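Local structure of beta-galactosidase (Trichoderma reesei, 3OG2) at residues Phe368-Pro373 and Met577-Val582; His853-Pro858 and Tyr922-Gln927. The protein probably catalyses the hydrolysis of terminal non-reducing beta-D-galactose residues in beta-D-galactosides, as a glycoside hydrolase of family 35. All coordinates share one frame; numbering follows the deposited sequence.

Contact 1: residues Phe368-Pro373 and Met577-Val582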
ATOM      1  N   PHE A 368       2.514   3.060  21.995  1.00  7.33           N
ATOM      2  CA  PHE A 368       2.948   2.253  23.122  1.00  7.60           C
ATOM      3  C   PHE A 368       4.398   1.794  22.945  1.00  7.77           C
ATOM      4  O   PHE A 368       5.239   1.944  23.866  1.00  8.56           O
ATOM      5  CB  PHE A 368       2.006   1.039  23.249  1.00  9.43           C
ATOM      6  CG  PHE A 368       2.584  -0.030  24.173  1.00 11.38           C
ATOM      7  CD1 PHE A 368       2.822   0.224  25.514  1.00 14.51           C
ATOM      8  CD2 PHE A 368       2.892  -1.269  23.652  1.00 16.05           C
ATOM      9  CE1 PHE A 368       3.410  -0.727  26.363  1.00 18.02           C
ATOM     10  CE2 PHE A 368       3.429  -2.218  24.496  1.00 21.63           C
ATOM     11  CZ  PHE A 368       3.657  -1.966  25.835  1.00 19.84           C
ATOM     12  N   LEU A 369       4.704   1.223  21.766  1.00  7.76           N
ATOM     13  CA  LEU A 369       6.044   0.611  21.645  1.00  7.52           C
ATOM     14  C   LEU A 369       7.131   1.681  21.726  1.00  7.54           C
ATOM     15  O   LEU A 369       8.193   1.409  22.311  1.00  8.93           O
ATOM     16  CB  LEU A 369       6.172  -0.186  20.355  1.00  9.71           C
ATOM     17  CG  LEU A 369       5.448  -1.562  20.383  1.00 10.57           C
ATOM     18  CD1 LEU A 369       5.510  -2.213  19.040  1.00 15.60           C
ATOM     19  CD2 LEU A 369       6.107  -2.476  21.448  1.00 18.58           C
ATOM     20  N   LYS A 370       6.883   2.888  21.202  1.00  7.71           N
ATOM     21  CA  LYS A 370       7.990   3.849  21.158  1.00  7.61           C
ATOM     22  C   LYS A 370       8.323   4.447  22.518  1.00  7.66           C
ATOM     23  O   LYS A 370       9.347   5.116  22.639  1.00  8.46           O
ATOM     24  CB  LYS A 370       7.730   4.885  20.092  1.00  7.95           C
ATOM     25  CG  LYS A 370       6.592   5.847  20.430  1.00  8.01           C
ATOM     26  CD  LYS A 370       6.361   6.816  19.233  1.00  9.42           C
ATOM     27  CE  LYS A 370       7.565   7.678  19.008  1.00  9.15           C
ATOM     28  NZ  LYS A 370       7.333   8.805  18.034  1.00  9.74           N
ATOM     29  N   VAL A 371       7.503   4.194  23.554  1.00  7.52           N
ATOM     30  CA  VAL A 371       7.866   4.673  24.901  1.00  7.48           C
ATOM     31  C   VAL A 371       8.214   3.498  25.804  1.00  6.98           C
ATOM     32  O   VAL A 371       8.314   3.693  27.032  1.00  8.65           O
ATOM     33  CB  VAL A 371       6.751   5.579  25.494  1.00  7.95           C
ATOM     34  CG1 VAL A 371       6.571   6.829  24.640  1.00  9.22           C
ATOM     35  CG2 VAL A 371       5.415   4.830  25.661  1.00  9.05           C
ATOM     36  N   SER A 372       8.486   2.322  25.238  1.00  8.46           N
ATOM     37  CA  SER A 372       8.638   1.102  26.032  1.00  8.58           C
ATOM     38  C   SER A 372       9.915   0.365  25.715  1.00  8.13           C
ATOM     39  O   SER A 372       9.904  -0.775  25.255  1.00  8.79           O
ATOM     40  CB  SER A 372       7.409   0.186  25.788  1.00  9.32           C
ATOM     41  OG  SER A 372       6.211   0.854  26.154  1.00  8.16           O
ATOM     42  N   PRO A 373      11.057   1.015  25.959  1.00  9.80           N
ATOM     43  CA  PRO A 373      12.339   0.354  25.593  1.00 10.74           C
ATOM     44  C   PRO A 373      12.562  -0.934  26.354  1.00  9.24           C
ATOM     45  O   PRO A 373      13.312  -1.785  25.850  1.00 10.83           O
ATOM     46  CB  PRO A 373      13.388   1.367  26.013  1.00 15.83           C
ATOM     47  CG  PRO A 373      12.696   2.322  26.916  1.00 14.72           C
ATOM     48  CD  PRO A 373      11.251   2.344  26.536  1.00 12.52           C
ATOM     49  N   MET A 577      13.207   6.553  20.614  1.00  8.84           N
ATOM     50  CA  MET A 577      12.388   6.007  21.685  1.00  8.96           C
ATOM     51  C   MET A 577      12.241   7.082  22.763  1.00  8.47           C
ATOM     52  O   MET A 577      13.199   7.831  23.035  1.00 10.02           O
ATOM     53  CB  MET A 577      13.042   4.780  22.316  1.00 10.49           C
ATOM     54  CG  MET A 577      13.336   3.664  21.325  1.00 10.25           C
ATOM     55  SD  MET A 577      11.897   2.891  20.580  1.00 12.13           S
ATOM     56  CE  MET A 577      11.362   1.935  22.031  1.00 16.46           C
ATOM     57  N   ASN A 578      11.074   7.176  23.387  1.00  9.06           N
ATOM     58  CA  ASN A 578      10.865   8.244  24.408  1.00  8.37           C
ATOM     59  C   ASN A 578      11.254   9.637  23.916  1.00  9.07           C
ATOM     60  O   ASN A 578      11.910  10.412  24.653  1.00 10.01           O
ATOM     61  CB  ASN A 578      11.598   7.933  25.711  1.00  9.08           C
ATOM     62  CG  ASN A 578      11.078   6.604  26.258  1.00 10.57           C
ATOM     63  OD1 ASN A 578      11.868   5.663  26.340  1.00 23.80           O
ATOM     64  ND2 ASN A 578       9.827   6.494  26.631  1.00 10.52           N
ATOM     65  N   PRO A 579      10.836  10.043  22.730  1.00  8.36           N
ATOM     66  CA  PRO A 579      11.242  11.377  22.259  1.00  8.81           C
ATOM     67  C   PRO A 579      10.531  12.484  23.018  1.00  8.58           C
ATOM     68  O   PRO A 579       9.416  12.330  23.570  1.00  9.68           O
ATOM     69  CB  PRO A 579      10.688  11.410  20.830  1.00  9.55           C
ATOM     70  CG  PRO A 579       9.458  10.517  20.915  1.00 10.32           C
ATOM     71  CD  PRO A 579       9.942   9.387  21.770  1.00  9.60           C
ATOM     72  N   ASP A 580      11.113  13.674  23.027  1.00  8.52           N
ATOM     73  CA  ASP A 580      10.395  14.851  23.517  1.00  9.02           C
ATOM     74  C   ASP A 580       9.156  15.027  22.655  1.00  8.95           C
ATOM     75  O   ASP A 580       9.197  14.843  21.421  1.00  9.66           O
ATOM     76  CB  ASP A 580      11.291  16.081  23.385  1.00 11.01           C
ATOM     77  CG  ASP A 580      12.463  16.068  24.337  1.00 14.48           C
ATOM     78  OD1 ASP A 580      12.547  15.195  25.210  1.00 17.87           O
ATOM     79  OD2 ASP A 580      13.315  16.980  24.171  1.00 19.90           O
ATOM     80  N   SER A 581       8.048  15.358  23.276  1.00  9.11           N
ATOM     81  CA  SER A 581       6.773  15.364  22.562  1.00  8.91           C
ATOM     82  C   SER A 581       5.784  16.371  23.190  1.00  8.70           C
ATOM     83  O   SER A 581       6.111  16.948  24.231  1.00  9.52           O
ATOM     84  CB  SER A 581       6.154  13.962  22.609  1.00 10.60           C
ATOM     85  OG  SER A 581       5.700  13.679  23.937  1.00 12.27           O
ATOM     86  N   VAL A 582       4.633  16.529  22.567  1.00  8.50           N
ATOM     87  CA  VAL A 582       3.485  17.135  23.240  0.50  8.59           C
ATOM     88  C   VAL A 582       2.341  16.167  22.981  1.00  8.18           C
ATOM     89  O   VAL A 582       2.291  15.493  21.933  1.00 10.74           O
ATOM     90  CB  VAL A 582       3.129  18.537  22.733  0.50 14.51           C
ATOM     91  CG1 VAL A 582       4.316  19.495  22.844  0.50 21.72           C
ATOM     92  CG2 VAL A 582       2.634  18.476  21.299  0.50 20.47           C
TER
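The backbones of K370-V371 and M577-N578 come close enough for N578 N to donate to K370 O at 2.8 Å, while the CA-H of M577 approaches the same oxygen at 3.3 Å between CA and O. The M577 side chain folds back alongside this bond: its chain is bent at chi2 and again at chi3 (-74°), which brings CE to 3.2 Å from L369 O, an oxygen already bonded by S372 N. The amide of N578 lies across V371, its ND2 making a weak bond of 3.2 Å to V371 O and lying 3.4 Å from V371 CB. Its other branch meets P373 tip to tip, OD1 being 3.4 Å from P373 CD. An alanine in place of N578 removes the ND2 donor and OD1, which would probably leave V371 O relying on W474 NE1 and open a gap beside P373. Farther along, the P579 ring crosses the K370 chain at about a right angle, with CG 3.9 Å from K370 CE. The contact pins the C-terminal part of helix 357-370 to the loop between strands 558-559 and 583-585. Strand 38-47 packs on L369 and M577 through F43 and V40, and strand 470-476 on V371 and N578 through T473 and W474.

Contact 2: residues His853-Pro858 and Tyr922-Gln927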
ATOM      1  N   HIS A 853      -5.644  11.008 -25.699  1.00  9.67           N
ATOM      2  CA  HIS A 853      -5.901  11.019 -24.280  1.00  9.55           C
ATOM      3  C   HIS A 853      -5.193  12.137 -23.537  1.00 10.34           C
ATOM      4  O   HIS A 853      -5.409  12.275 -22.312  1.00 11.13           O
ATOM      5  CB  HIS A 853      -5.466   9.668 -23.667  1.00 10.05           C
ATOM      6  CG  HIS A 853      -4.017   9.389 -23.884  1.00  9.87           C
ATOM      7  ND1 HIS A 853      -3.023   9.348 -22.926  1.00 12.55           N
ATOM      8  CD2 HIS A 853      -3.457   9.105 -25.081  1.00  8.96           C
ATOM      9  CE1 HIS A 853      -1.873   9.045 -23.569  1.00  9.02           C
ATOM     10  NE2 HIS A 853      -2.150   8.918 -24.863  1.00 12.71           N
ATOM     11  N   LEU A 854      -4.341  12.889 -24.194  1.00  9.98           N
ATOM     12  CA  LEU A 854      -3.568  13.904 -23.505  1.00 10.56           C
ATOM     13  C   LEU A 854      -4.336  15.205 -23.344  1.00 10.64           C
ATOM     14  O   LEU A 854      -5.315  15.416 -24.069  1.00 12.19           O
ATOM     15  CB  LEU A 854      -2.234  14.157 -24.247  1.00 12.26           C
ATOM     16  CG  LEU A 854      -1.328  12.918 -24.329  1.00 14.38           C
ATOM     17  CD1 LEU A 854      -0.184  13.201 -25.303  1.00 15.76           C
ATOM     18  CD2 LEU A 854      -0.821  12.545 -22.967  1.00 16.81           C
ATOM     19  N   PRO A 855      -3.947  16.045 -22.390  1.00 11.09           N
ATOM     20  CA  PRO A 855      -4.693  17.302 -22.186  1.00 13.57           C
ATOM     21  C   PRO A 855      -4.721  18.134 -23.458  1.00 13.42           C
ATOM     22  O   PRO A 855      -3.780  18.171 -24.266  1.00 14.10           O
ATOM     23  CB  PRO A 855      -3.892  18.011 -21.111  1.00 15.67           C
ATOM     24  CG  PRO A 855      -3.245  16.893 -20.353  1.00 12.73           C
ATOM     25  CD  PRO A 855      -2.920  15.817 -21.361  1.00 12.38           C
ATOM     26  N   SER A 856      -5.821  18.864 -23.633  1.00 15.57           N
ATOM     27  CA  SER A 856      -6.003  19.755 -24.792  1.00 15.81           C
ATOM     28  C   SER A 856      -5.883  19.015 -26.130  1.00 15.29           C
ATOM     29  O   SER A 856      -5.074  19.304 -27.020  1.00 15.10           O
ATOM     30  CB  SER A 856      -4.975  20.895 -24.755  1.00 18.84           C
ATOM     31  OG  SER A 856      -5.132  21.682 -23.614  1.00 23.94           O
ATOM     32  N   PRO A 857      -6.708  17.999 -26.326  1.00 14.85           N
ATOM     33  CA  PRO A 857      -6.613  17.187 -27.546  1.00 15.18           C
ATOM     34  C   PRO A 857      -7.119  17.974 -28.752  1.00 15.94           C
ATOM     35  O   PRO A 857      -7.795  19.008 -28.547  1.00 17.49           O
ATOM     36  CB  PRO A 857      -7.587  16.035 -27.252  1.00 15.46           C
ATOM     37  CG  PRO A 857      -8.621  16.687 -26.351  1.00 16.74           C
ATOM     38  CD  PRO A 857      -7.815  17.575 -25.431  1.00 15.75           C
ATOM     39  N   PRO A 858      -6.811  17.484 -29.952  1.00 16.83           N
ATOM     40  CA  PRO A 858      -7.205  18.229 -31.174  1.00 16.57           C
ATOM     41  C   PRO A 858      -8.681  18.044 -31.472  1.00 17.32           C
ATOM     42  O   PRO A 858      -9.073  17.052 -32.100  1.00 17.14           O
ATOM     43  CB  PRO A 858      -6.326  17.584 -32.253  1.00 18.99           C
ATOM     44  CG  PRO A 858      -6.093  16.160 -31.766  1.00 16.57           C
ATOM     45  CD  PRO A 858      -6.094  16.212 -30.252  1.00 14.59           C
ATOM     46  N   TYR A 922      -9.101   8.204 -18.270  1.00  8.54           N
ATOM     47  CA  TYR A 922      -7.922   9.038 -18.310  1.00  8.36           C
ATOM     48  C   TYR A 922      -8.225  10.361 -17.645  1.00  8.11           C
ATOM     49  O   TYR A 922      -9.313  10.918 -17.814  1.00  9.24           O
ATOM     50  CB  TYR A 922      -7.525   9.266 -19.739  1.00 10.21           C
ATOM     51  CG  TYR A 922      -6.773   8.129 -20.375  1.00 11.92           C
ATOM     52  CD1 TYR A 922      -5.377   8.220 -20.295  1.00 14.95           C
ATOM     53  CD2 TYR A 922      -7.287   7.050 -21.069  1.00 15.79           C
ATOM     54  CE1 TYR A 922      -4.456   7.339 -20.800  1.00 16.89           C
ATOM     55  CE2 TYR A 922      -6.327   6.117 -21.595  1.00 16.11           C
ATOM     56  CZ  TYR A 922      -4.981   6.250 -21.459  1.00 19.31           C
ATOM     57  OH  TYR A 922      -4.043   5.357 -22.011  1.00 23.12           O
ATOM     58  N   VAL A 923      -7.270  10.824 -16.882  1.00  8.41           N
ATOM     59  CA  VAL A 923      -7.353  12.164 -16.271  1.00  8.66           C
ATOM     60  C   VAL A 923      -6.056  12.903 -16.575  1.00  7.08           C
ATOM     61  O   VAL A 923      -4.995  12.472 -16.111  1.00  7.95           O
ATOM     62  CB  VAL A 923      -7.615  12.093 -14.777  1.00  8.88           C
ATOM     63  CG1 VAL A 923      -7.604  13.529 -14.221  1.00 10.21           C
ATOM     64  CG2 VAL A 923      -8.928  11.360 -14.515  1.00 10.73           C
ATOM     65  N   ASN A 924      -6.096  13.978 -17.317  1.00  8.39           N
ATOM     66  CA  ASN A 924      -4.950  14.758 -17.713  1.00  8.29           C
ATOM     67  C   ASN A 924      -3.833  13.879 -18.241  1.00  8.74           C
ATOM     68  O   ASN A 924      -2.644  14.069 -17.995  1.00  9.38           O
ATOM     69  CB  ASN A 924      -4.452  15.618 -16.530  1.00  8.97           C
ATOM     70  CG  ASN A 924      -5.507  16.660 -16.182  1.00 10.51           C
ATOM     71  OD1 ASN A 924      -6.172  17.195 -17.078  1.00 11.09           O
ATOM     72  ND2 ASN A 924      -5.696  16.966 -14.913  1.00 11.55           N
ATOM     73  N   GLY A 925      -4.276  12.912 -19.044  1.00  8.91           N
ATOM     74  CA  GLY A 925      -3.353  12.041 -19.775  1.00  9.74           C
ATOM     75  C   GLY A 925      -2.921  10.796 -18.992  1.00  8.59           C
ATOM     76  O   GLY A 925      -2.343   9.888 -19.612  1.00  9.40           O
ATOM     77  N   PHE A 926      -3.159  10.755 -17.688  1.00  8.60           N
ATOM     78  CA  PHE A 926      -2.842   9.576 -16.879  1.00  7.38           C
ATOM     79  C   PHE A 926      -3.978   8.573 -16.901  1.00  6.88           C
ATOM     80  O   PHE A 926      -5.129   8.951 -16.628  1.00  8.51           O
ATOM     81  CB  PHE A 926      -2.630  10.002 -15.429  1.00  8.26           C
ATOM     82  CG  PHE A 926      -1.318  10.784 -15.218  1.00  8.81           C
ATOM     83  CD1 PHE A 926      -1.241  12.147 -15.406  1.00 10.98           C
ATOM     84  CD2 PHE A 926      -0.184  10.045 -14.826  1.00 11.01           C
ATOM     85  CE1 PHE A 926      -0.031  12.829 -15.196  1.00 13.18           C
ATOM     86  CE2 PHE A 926       1.002  10.724 -14.597  1.00 13.67           C
ATOM     87  CZ  PHE A 926       1.083  12.083 -14.792  1.00 14.06           C
ATOM     88  N   GLN A 927      -3.651   7.327 -17.204  1.00  7.46           N
ATOM     89  CA  GLN A 927      -4.749   6.309 -17.140  1.00  7.39           C
ATOM     90  C   GLN A 927      -4.953   5.940 -15.685  1.00  7.04           C
ATOM     91  O   GLN A 927      -4.027   5.571 -14.992  1.00  8.17           O
ATOM     92  CB  GLN A 927      -4.388   5.122 -18.014  1.00  8.29           C
ATOM     93  CG  GLN A 927      -5.607   4.219 -18.280  1.00  9.13           C
ATOM     94  CD  GLN A 927      -5.465   2.971 -17.442  1.00  8.17           C
ATOM     95  OE1 GLN A 927      -5.800   2.964 -16.253  1.00  9.36           O
ATOM     96  NE2 GLN A 927      -4.960   1.897 -18.053  1.00  9.76           N
TER
HETATM   97  O   HOH W   1      -6.878  12.718 -20.112  1.00 14.00           O
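The carbonyl oxygen of H853 is approached by two groups: a water donates to H853 O at 2.7 Å, and the CA-H of G925 points at it with 3.3 Å from CA to O. The same water accepts from G925 N at 2.8 Å, so one bridging molecule ties loop to turn. H853 ND1 in turn reaches G925 O, which lies at the edge of the imidazole, in a weak bond of 3.4 Å. The first torsion of H853 sets CG between the backbone N and the carbonyl carbon (chi1 59°), and from there the ring presents ND1 to that oxygen. H853 CB lies over the middle of the Y922 ring, 3.7 Å from the centroid, a CH-pi contact. The two rings themselves are inclined at 51°, with Y922 CE1 nearest to H853 ND1. L854 CG lies on the face of the imidazole opposite Y922 OH, and Q927 CB on the face of the phenol opposite H853 CB, so that both rings are packed from two sides and are probably limited in their rotation. The phenol OH is hydrogen-bonded to E848. G925 is the third residue of the type I' turn from V923 to F926, and a beta carbon there would come within 3.1 Å of L854 CD2 and press on the preceding carbonyl as well. P855 lies against the turn's backbone, its CG 3.7 Å from N924 C, while N924 OD1 turns to W955 N. The turn joins strands 917-923 and 926-932 in a tight beta-hairpin at the edge of a five-stranded antiparallel sheet, 926-932 being an outermost strand within the chain. The loop after helix 846-850 lies across its tip and also packs on W955 of strand 953-962.

In the fold
The two contacts illustrate how a long multidomain chain is held together both between domains and within one. They follow each other along the sequence, contact 1 closing before contact 2 opens, and lie on opposite sides of the chain's centre, with centres about 47 Å apart and nearest atoms about 33 Å apart. They share no helix, strand or sheet. Contact 1 spans 204 residues to join helix 357-370, which follows barrel strand 318-321, to a loop of beta-galactosidase domain 3, whereas contact 2 fastens a loop to a hairpin within the later of the two ranges of the second all-beta domain family, 846-966. Both are structural packing away from the galactose-binding residues.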